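Local coordinates for leucine aminopeptidase 2, chloroplastic (Streptomyces sp. BC16019, PDB 5LHJ), which acts in bottromycin maturation as a manganese-binding M17-family aminopeptidase, probably removing unsubstituted N-terminal amino acids from peptides, at residues A135-Y140 with L179-V184; P238-L243 with L354-R359; P466-E471 with V477-T482. All blocks are in the same frame, centred on the assembly; numbering follows the deposited sequence.

Contact 1 of 3, residues A135-Y140 with L179-V184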
loop_
_atom_site.group_PDB
_atom_site.type_symbol
_atom_site.label_atom_id
_atom_site.label_comp_id
_atom_site.label_asym_id
_atom_site.label_seq_id
_atom_site.Cartn_x
_atom_site.Cartn_y
_atom_site.Cartn_z
ATOM N N ALA A 135 5.777 -12.768 -42.498
ATOM C CA ALA A 135 7.042 -12.193 -42.952
ATOM C C ALA A 135 7.124 -10.703 -42.639
ATOM O O ALA A 135 8.112 -10.243 -42.067
ATOM C CB ALA A 135 7.228 -12.422 -44.437
ATOM N N VAL A 136 6.079 -9.957 -43.002
ATOM C CA VAL A 136 6.037 -8.520 -42.735
ATOM C C VAL A 136 5.971 -8.249 -41.232
ATOM O O VAL A 136 6.717 -7.414 -40.704
ATOM C CB VAL A 136 4.848 -7.842 -43.450
ATOM C CG1 VAL A 136 4.720 -6.370 -43.055
ATOM C CG2 VAL A 136 4.998 -7.984 -44.952
ATOM N N LEU A 137 5.085 -8.963 -40.546
ATOM C CA LEU A 137 4.923 -8.773 -39.097
ATOM C C LEU A 137 6.193 -9.120 -38.316
ATOM O O LEU A 137 6.529 -8.440 -37.329
ATOM C CB LEU A 137 3.732 -9.587 -38.587
ATOM C CG LEU A 137 2.371 -9.183 -39.144
ATOM C CD1 LEU A 137 1.321 -10.177 -38.665
ATOM C CD2 LEU A 137 2.015 -7.756 -38.774
ATOM N N GLY A 138 6.903 -10.164 -38.753
ATOM C CA GLY A 138 8.147 -10.599 -38.108
ATOM C C GLY A 138 9.361 -9.720 -38.370
ATOM O O GLY A 138 10.291 -9.680 -37.542
ATOM N N LEU A 139 9.352 -9.012 -39.502
ATOM C CA LEU A 139 10.415 -8.059 -39.847
ATOM C C LEU A 139 10.275 -6.688 -39.200
ATOM O O LEU A 139 11.221 -5.896 -39.209
ATOM C CB LEU A 139 10.486 -7.850 -41.349
ATOM C CG LEU A 139 11.228 -8.925 -42.121
ATOM C CD1 LEU A 139 11.060 -8.660 -43.612
ATOM C CD2 LEU A 139 12.706 -8.965 -41.713
ATOM N N TYR A 140 9.102 -6.408 -38.654
ATOM C CA TYR A 140 8.813 -5.116 -38.060
ATOM C C TYR A 140 9.859 -4.672 -37.038
ATOM O O TYR A 140 10.249 -5.444 -36.173
ATOM C CB TYR A 140 7.430 -5.138 -37.399
ATOM C CG TYR A 140 7.068 -3.825 -36.760
ATOM C CD1 TYR A 140 6.597 -2.779 -37.533
ATOM C CD2 TYR A 140 7.249 -3.612 -35.392
ATOM C CE1 TYR A 140 6.293 -1.557 -36.968
ATOM C CE2 TYR A 140 6.941 -2.399 -34.811
ATOM C CZ TYR A 140 6.468 -1.362 -35.613
ATOM O OH TYR A 140 6.161 -0.150 -35.066
ATOM N N LEU A 179 1.372 -0.131 -39.521
ATOM C CA LEU A 179 0.995 1.280 -39.386
ATOM C C LEU A 179 0.444 1.526 -37.967
ATOM O O LEU A 179 0.844 2.472 -37.283
ATOM C CB LEU A 179 -0.047 1.683 -40.430
ATOM C CG LEU A 179 -0.747 3.028 -40.264
ATOM C CD1 LEU A 179 0.274 4.160 -40.241
ATOM C CD2 LEU A 179 -1.764 3.217 -41.377
ATOM N N ALA A 180 -0.475 0.669 -37.538
ATOM C CA ALA A 180 -1.017 0.786 -36.181
ATOM C C ALA A 180 0.096 0.638 -35.129
ATOM O O ALA A 180 0.111 1.393 -34.157
ATOM C CB ALA A 180 -2.131 -0.209 -35.940
ATOM N N ARG A 181 1.015 -0.316 -35.328
ATOM C CA ARG A 181 2.158 -0.486 -34.408
ATOM C C ARG A 181 2.990 0.796 -34.303
ATOM O O ARG A 181 3.359 1.230 -33.207
ATOM C CB ARG A 181 3.067 -1.639 -34.842
ATOM C CG ARG A 181 2.451 -3.012 -34.749
ATOM C CD ARG A 181 3.401 -4.094 -35.233
ATOM N NE ARG A 181 2.854 -5.443 -35.095
ATOM C CZ ARG A 181 3.486 -6.556 -35.451
ATOM N NH1 ARG A 181 4.695 -6.502 -36.017
ATOM N NH2 ARG A 181 2.918 -7.744 -35.245
ATOM N N ASP A 182 3.274 1.410 -35.449
ATOM C CA ASP A 182 4.030 2.666 -35.468
ATOM C C ASP A 182 3.320 3.781 -34.688
ATOM O O ASP A 182 3.957 4.521 -33.926
ATOM C CB ASP A 182 4.258 3.138 -36.910
ATOM C CG ASP A 182 5.308 2.338 -37.658
ATOM O OD1 ASP A 182 6.071 1.527 -37.068
ATOM O OD2 ASP A 182 5.383 2.570 -38.902
ATOM N N LEU A 183 2.004 3.908 -34.869
ATOM C CA LEU A 183 1.241 4.944 -34.195
ATOM C C LEU A 183 1.258 4.740 -32.673
ATOM O O LEU A 183 1.448 5.691 -31.911
ATOM C CB LEU A 183 -0.200 4.992 -34.718
ATOM C CG LEU A 183 -0.378 5.453 -36.162
ATOM C CD1 LEU A 183 -1.780 5.115 -36.632
ATOM C CD2 LEU A 183 -0.077 6.947 -36.308
ATOM N N VAL A 184 1.099 3.491 -32.243
ATOM C CA VAL A 184 1.103 3.173 -30.806
ATOM C C VAL A 184 2.489 3.392 -30.207
ATOM O O VAL A 184 2.608 3.992 -29.131
ATOM C CB VAL A 184 0.602 1.732 -30.541
ATOM C CG1 VAL A 184 0.820 1.307 -29.089
ATOM C CG2 VAL A 184 -0.862 1.626 -30.930
#
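Y140 and D182 form the shorter of the two hydrogen bonds that join the segments: the phenol OH donates to D182 OD1 at 2.6 Å, meeting that oxygen on its anti side and somewhat out of the carboxylate plane. Just beyond the segment, N185 ND2 bonds the same hydroxyl, which thus has two hydrogen-bond partners. The second bond runs the opposite way. R181 NH1 donates to L137 O at 3.0 Å, in the carbonyl plane on a lone pair, with an N-H...O angle of 154°. The other nitrogens of this buried guanidinium reach further backbone oxygens, NE that of T482 and NH2 that of E476, so three carbonyls fix its rotation.

Between the bonds the two long side chains slide past each other in opposite directions. With CG of Y140 anti to the backbone N (chi1 180°), the ring is carried off the end of helix 124-139 toward helix 164-185, and R181 CD sits 3.8 Å from the ring centroid, almost on its normal, as a CH-pi contact. The ring and guanidinium planes are 76° apart, far from a parallel stack. L137 closes one face of the guanidinium, its CD2 3.6 Å from R181 NH2, while Y140 CB lies at the edge, 3.4 Å from R181 NH1. Around these groups, T177 and C178 pack against L137 and Y140. The whole joins the last turn of a helix of the N-terminal domain to the long helix that leads into the catalytic domain, an interdomain contact of the two-domain M17 aminopeptidase architecture.

Contact 2 of 3, residues P238-L243 with L354-R359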
loop_
_atom_site.group_PDB
_atom_site.type_symbol
_atom_site.label_atom_id
_atom_site.label_comp_id
_atom_site.label_asym_id
_atom_site.label_seq_id
_atom_site.Cartn_x
_atom_site.Cartn_y
_atom_site.Cartn_z
ATOM N N PRO A 238 -7.985 19.021 -28.004
ATOM C CA PRO A 238 -8.516 17.799 -28.609
ATOM C C PRO A 238 -8.846 17.988 -30.092
ATOM O O PRO A 238 -8.846 19.122 -30.599
ATOM C CB PRO A 238 -9.781 17.527 -27.792
ATOM C CG PRO A 238 -10.231 18.889 -27.359
ATOM C CD PRO A 238 -8.968 19.670 -27.117
ATOM N N ARG A 239 -9.047 16.865 -30.775
ATOM C CA ARG A 239 -9.420 16.826 -32.194
ATOM C C ARG A 239 -10.476 15.759 -32.362
ATOM O O ARG A 239 -10.531 14.792 -31.590
ATOM C CB ARG A 239 -8.207 16.477 -33.075
ATOM C CG ARG A 239 -7.088 17.513 -33.094
ATOM C CD ARG A 239 -7.498 18.740 -33.900
ATOM N NE ARG A 239 -6.460 19.776 -34.022
ATOM C CZ ARG A 239 -6.310 20.835 -33.227
ATOM N NH1 ARG A 239 -7.099 21.035 -32.164
ATOM N NH2 ARG A 239 -5.363 21.728 -33.503
ATOM N N TYR A 240 -11.306 15.913 -33.385
ATOM C CA TYR A 240 -12.202 14.845 -33.804
ATOM C C TYR A 240 -12.073 14.687 -35.305
ATOM O O TYR A 240 -12.167 15.686 -36.038
ATOM C CB TYR A 240 -13.643 15.164 -33.420
ATOM C CG TYR A 240 -14.628 14.139 -33.872
ATOM C CD1 TYR A 240 -14.640 12.859 -33.312
ATOM C CD2 TYR A 240 -15.562 14.435 -34.863
ATOM C CE1 TYR A 240 -15.548 11.898 -33.741
ATOM C CE2 TYR A 240 -16.481 13.491 -35.291
ATOM C CZ TYR A 240 -16.478 12.225 -34.728
ATOM O OH TYR A 240 -17.397 11.292 -35.151
ATOM N N VAL A 241 -11.863 13.448 -35.752
ATOM C CA VAL A 241 -11.627 13.159 -37.174
ATOM C C VAL A 241 -12.641 12.134 -37.678
ATOM O O VAL A 241 -12.886 11.107 -37.030
ATOM C CB VAL A 241 -10.183 12.661 -37.441
ATOM C CG1 VAL A 241 -9.933 12.497 -38.946
ATOM C CG2 VAL A 241 -9.177 13.638 -36.858
ATOM N N GLU A 242 -13.221 12.410 -38.845
ATOM C CA GLU A 242 -14.057 11.431 -39.535
ATOM C C GLU A 242 -13.402 11.095 -40.869
ATOM O O GLU A 242 -12.986 11.990 -41.615
ATOM C CB GLU A 242 -15.507 11.918 -39.690
ATOM C CG GLU A 242 -16.290 11.732 -38.395
ATOM C CD GLU A 242 -17.728 12.223 -38.418
ATOM O OE1 GLU A 242 -18.114 12.986 -39.333
ATOM O OE2 GLU A 242 -18.478 11.861 -37.485
ATOM N N LEU A 243 -13.305 9.799 -41.133
ATOM C CA LEU A 243 -12.484 9.251 -42.215
ATOM C C LEU A 243 -13.390 8.265 -42.925
ATOM O O LEU A 243 -13.821 7.299 -42.301
ATOM C CB LEU A 243 -11.248 8.568 -41.593
ATOM C CG LEU A 243 -10.166 7.932 -42.459
ATOM C CD1 LEU A 243 -9.461 9.003 -43.263
ATOM C CD2 LEU A 243 -9.148 7.178 -41.619
ATOM N N LEU A 354 -20.563 7.838 -30.171
ATOM C CA LEU A 354 -21.543 6.780 -30.469
ATOM C C LEU A 354 -22.931 7.343 -30.787
ATOM O O LEU A 354 -23.628 6.817 -31.665
ATOM C CB LEU A 354 -21.625 5.773 -29.316
ATOM C CG LEU A 354 -20.417 4.850 -29.172
ATOM C CD1 LEU A 354 -20.460 4.132 -27.830
ATOM C CD2 LEU A 354 -20.350 3.841 -30.311
ATOM N N VAL A 355 -23.314 8.424 -30.108
ATOM C CA VAL A 355 -24.581 9.116 -30.421
ATOM C C VAL A 355 -24.503 9.623 -31.869
ATOM O O VAL A 355 -25.379 9.341 -32.685
ATOM C CB VAL A 355 -24.891 10.284 -29.450
ATOM C CG1 VAL A 355 -26.148 11.040 -29.878
ATOM C CG2 VAL A 355 -25.051 9.783 -28.008
ATOM N N ARG A 356 -23.436 10.345 -32.179
ATOM C CA ARG A 356 -23.255 10.914 -33.507
ATOM C C ARG A 356 -23.206 9.818 -34.582
ATOM O O ARG A 356 -23.837 9.949 -35.645
ATOM C CB ARG A 356 -21.987 11.776 -33.554
ATOM C CG ARG A 356 -21.768 12.495 -34.884
ATOM C CD ARG A 356 -20.479 13.293 -34.918
ATOM N NE ARG A 356 -20.170 13.719 -36.282
ATOM C CZ ARG A 356 -20.719 14.756 -36.917
ATOM N NH1 ARG A 356 -21.641 15.531 -36.338
ATOM N NH2 ARG A 356 -20.341 15.022 -38.174
ATOM N N ALA A 357 -22.456 8.755 -34.320
ATOM C CA ALA A 357 -22.271 7.681 -35.303
ATOM C C ALA A 357 -23.533 6.864 -35.589
ATOM O O ALA A 357 -23.666 6.328 -36.690
ATOM C CB ALA A 357 -21.144 6.752 -34.889
ATOM N N SER A 358 -24.446 6.765 -34.617
ATOM C CA SER A 358 -25.645 5.936 -34.757
ATOM C C SER A 358 -26.929 6.745 -35.008
ATOM O O SER A 358 -28.024 6.169 -35.055
ATOM C CB SER A 358 -25.801 5.071 -33.512
ATOM O OG SER A 358 -26.054 5.866 -32.367
ATOM N N ARG A 359 -26.788 8.057 -35.197
ATOM C CA ARG A 359 -27.937 8.976 -35.305
ATOM C C ARG A 359 -28.764 8.689 -36.557
ATOM O O ARG A 359 -28.198 8.287 -37.581
ATOM C CB ARG A 359 -27.471 10.454 -35.305
ATOM C CG ARG A 359 -26.783 10.918 -36.589
ATOM C CD ARG A 359 -26.097 12.269 -36.433
ATOM N NE ARG A 359 -25.360 12.630 -37.650
ATOM C CZ ARG A 359 -24.890 13.845 -37.943
ATOM N NH1 ARG A 359 -25.061 14.878 -37.114
ATOM N NH2 ARG A 359 -24.235 14.033 -39.087
#
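E242 and R356 meet in a side-on, two-pronged salt bridge, the tight centre of this contact. R356 NE donates to E242 OE2 at 2.8 Å and NH2 to OE1 at 3.2 Å, the latter bond nearly straight at 171°. Both oxygens lie close to the guanidinium plane, yet the carboxylate is turned 31° against it, and NE reaches OE2 from above the carboxylate plane. The phenol of Y240 arrives from that same face and donates its OH to E242 OE2 at 2.6 Å. H310 ND1 is hydrogen-bonded to both OE2 and the phenol oxygen, so this buried carboxylate oxygen has three hydrogen-bond partners, R356 NE, Y240 OH and H310 ND1, and E242 is likely to be held ionised.

Behind these groups stands the mixed sheet of the alpha/beta catalytic domain, in which strand 239-245 runs antiparallel to both 210-214 and 306-316. Residues alternate along it: V241 and L243 pack on helix 193-207, whereas Y240 and E242 face helix 345-358. R356 reaches across from that helix with an extended chain, CG anti to the backbone N (chi1 -176°), which brings its CD to 3.7 Å from Y240 OH. Ring and guanidinium stand almost perpendicular, and L222 and Y214 also touch R356.

Toward solvent the contact slackens. The side chain of exposed R359 sets out toward the strand, but its NH2 remains 6.2 Å from E242 OE1, so any attraction between these opposite charges is probably weak and diffuse.

Contact 3 of 3, residues P466-E471 with V477-T482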
loop_
_atom_site.group_PDB
_atom_site.type_symbol
_atom_site.label_atom_id
_atom_site.label_comp_id
_atom_site.label_asym_id
_atom_site.label_seq_id
_atom_site.Cartn_x
_atom_site.Cartn_y
_atom_site.Cartn_z
ATOM N N PRO A 466 -4.142 -6.636 -25.081
ATOM C CA PRO A 466 -3.329 -7.139 -26.208
ATOM C C PRO A 466 -2.789 -6.053 -27.158
ATOM O O PRO A 466 -1.941 -6.372 -27.996
ATOM C CB PRO A 466 -4.273 -8.103 -26.934
ATOM C CG PRO A 466 -5.634 -7.714 -26.505
ATOM C CD PRO A 466 -5.523 -7.136 -25.147
ATOM N N ALA A 467 -3.243 -4.805 -27.015
ATOM C CA ALA A 467 -2.740 -3.680 -27.831
ATOM C C ALA A 467 -1.275 -3.317 -27.594
ATOM O O ALA A 467 -0.645 -2.672 -28.434
ATOM C CB ALA A 467 -3.603 -2.448 -27.610
ATOM N N TYR A 468 -0.733 -3.707 -26.445
ATOM C CA TYR A 468 0.643 -3.403 -26.107
ATOM C C TYR A 468 1.241 -4.601 -25.380
ATOM O O TYR A 468 0.694 -5.049 -24.365
ATOM C CB TYR A 468 0.685 -2.151 -25.242
ATOM C CG TYR A 468 2.077 -1.604 -25.040
ATOM C CD1 TYR A 468 2.878 -2.071 -24.000
ATOM C CD2 TYR A 468 2.588 -0.615 -25.871
ATOM C CE1 TYR A 468 4.157 -1.588 -23.812
ATOM C CE2 TYR A 468 3.869 -0.121 -25.691
ATOM C CZ TYR A 468 4.645 -0.600 -24.656
ATOM O OH TYR A 468 5.918 -0.123 -24.444
ATOM N N ASN A 469 2.328 -5.123 -25.923
ATOM C CA ASN A 469 3.008 -6.286 -25.376
ATOM C C ASN A 469 4.152 -5.819 -24.474
ATOM O O ASN A 469 5.184 -5.396 -24.966
ATOM C CB ASN A 469 3.511 -7.154 -26.517
ATOM C CG ASN A 469 4.336 -8.356 -26.061
ATOM O OD1 ASN A 469 4.276 -8.788 -24.907
ATOM N ND2 ASN A 469 5.100 -8.907 -26.979
ATOM N N ASP A 470 3.957 -5.906 -23.156
ATOM C CA ASP A 470 5.019 -5.502 -22.216
ATOM C C ASP A 470 5.796 -6.715 -21.681
ATOM O O ASP A 470 6.594 -6.593 -20.756
ATOM C CB ASP A 470 4.469 -4.579 -21.109
ATOM C CG ASP A 470 3.415 -5.241 -20.242
ATOM O OD1 ASP A 470 3.299 -6.486 -20.255
ATOM O OD2 ASP A 470 2.701 -4.502 -19.532
ATOM N N GLU A 471 5.560 -7.870 -22.297
ATOM C CA GLU A 471 6.290 -9.104 -22.060
ATOM C C GLU A 471 7.123 -9.279 -23.333
ATOM O O GLU A 471 7.075 -8.435 -24.219
ATOM C CB GLU A 471 5.278 -10.243 -21.803
ATOM C CG GLU A 471 4.340 -9.956 -20.617
ATOM C CD GLU A 471 3.029 -10.761 -20.603
ATOM O OE1 GLU A 471 2.200 -10.628 -21.522
ATOM O OE2 GLU A 471 2.797 -11.497 -19.633
ATOM N N VAL A 477 4.627 -11.298 -33.109
ATOM C CA VAL A 477 4.287 -10.134 -32.288
ATOM C C VAL A 477 5.514 -9.576 -31.554
ATOM O O VAL A 477 6.198 -10.307 -30.818
ATOM C CB VAL A 477 3.175 -10.466 -31.277
ATOM C CG1 VAL A 477 2.718 -9.196 -30.547
ATOM C CG2 VAL A 477 1.996 -11.121 -31.975
ATOM N N PRO A 478 5.808 -8.271 -31.743
ATOM C CA PRO A 478 6.960 -7.634 -31.121
ATOM C C PRO A 478 6.657 -7.207 -29.703
ATOM O O PRO A 478 5.497 -7.233 -29.282
ATOM C CB PRO A 478 7.155 -6.376 -31.977
ATOM C CG PRO A 478 5.773 -5.994 -32.334
ATOM C CD PRO A 478 5.052 -7.304 -32.566
ATOM N N TYR A 479 7.701 -6.800 -28.989
ATOM C CA TYR A 479 7.525 -6.015 -27.773
ATOM C C TYR A 479 6.906 -4.688 -28.196
ATOM O O TYR A 479 7.271 -4.147 -29.239
ATOM C CB TYR A 479 8.871 -5.757 -27.083
ATOM C CG TYR A 479 8.726 -4.918 -25.832
ATOM C CD1 TYR A 479 8.734 -3.532 -25.891
ATOM C CD2 TYR A 479 8.541 -5.518 -24.594
ATOM C CE1 TYR A 479 8.568 -2.765 -24.746
ATOM C CE2 TYR A 479 8.375 -4.764 -23.445
ATOM C CZ TYR A 479 8.393 -3.391 -23.526
ATOM O OH TYR A 479 8.237 -2.640 -22.386
ATOM N N GLY A 480 5.996 -4.169 -27.386
ATOM C CA GLY A 480 5.444 -2.814 -27.556
ATOM C C GLY A 480 4.127 -2.803 -28.319
ATOM O O GLY A 480 3.297 -3.702 -28.166
ATOM N N GLY A 481 3.894 -1.771 -29.124
ATOM C CA GLY A 481 2.654 -1.681 -29.883
ATOM C C GLY A 481 2.492 -2.869 -30.823
ATOM O O GLY A 481 3.420 -3.214 -31.561
ATOM N N THR A 482 1.325 -3.513 -30.793
ATOM C CA THR A 482 1.104 -4.746 -31.535
ATOM C C THR A 482 0.248 -4.586 -32.798
ATOM O O THR A 482 0.321 -5.424 -33.703
ATOM C CB THR A 482 0.390 -5.786 -30.662
ATOM O OG1 THR A 482 -0.884 -5.274 -30.272
ATOM C CG2 THR A 482 1.203 -6.121 -29.435
HETATM O O HOH W 1 8.321 -4.493 -19.779
#
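N469 and G480 form the hydrogen-bonded pair of a short antiparallel beta hairpin in the catalytic domain, with Y468 and G481 as the adjoining non-hydrogen-bonded pair. Among the backbone bonds, N469 N donates to G480 O at 2.8 Å and G480 N returns one to N469 O; T482 N extends the pairing to A467 O at 3.2 Å.

Side chains add polar bonds at both ends. T482 OG1, lying between the backbone N and the carbonyl carbon (chi1 61°), donates to P466 O at 2.7 Å in the carbonyl plane, on a lone pair. N469 ND2 donates to P478 O at 2.9 Å from above the carbonyl plane and is also bonded to G472 O, while OD1 accepts from E471 N in an Asx turn; the bonds at its two ends fix the rotation of the amide.

In the packing, Y468 lays a ring face on the glycine backbone: G480 CA is 3.8 Å from the ring centroid, a CH-pi contact. Were Y468 replaced by an alanine, G480 would probably lose this cover and a gap would open toward V184 and A283.

The Y479 ring takes N469 O over one face, and at its edge a water links the two segments, 3.2 Å from Y479 OH and donating to D470 O at 2.9 Å.

Contacts 1 and 3 form one continuous patch, their centres 10 Å apart. R181 is the shared residue: besides serving contact 1, through its NE, 2.9 Å from T482 O, it ties the two contacts together, and its guanidinium packs on P478. One turn on, V184 CG1 rests 3.6 Å from G481 CA, so helix 164-185 backs the hairpin directly. Contact 2 stands apart, its centre 27 Å from that of contact 1 and 28 Å from that of contact 3. Contacts 2 and 3 nevertheless both lie near residues of the manganese site, which holds no metal in this chain: the A467 side chain is about 8 Å from that of D284, and the side chain of Y240 about 11 Å from that of K261.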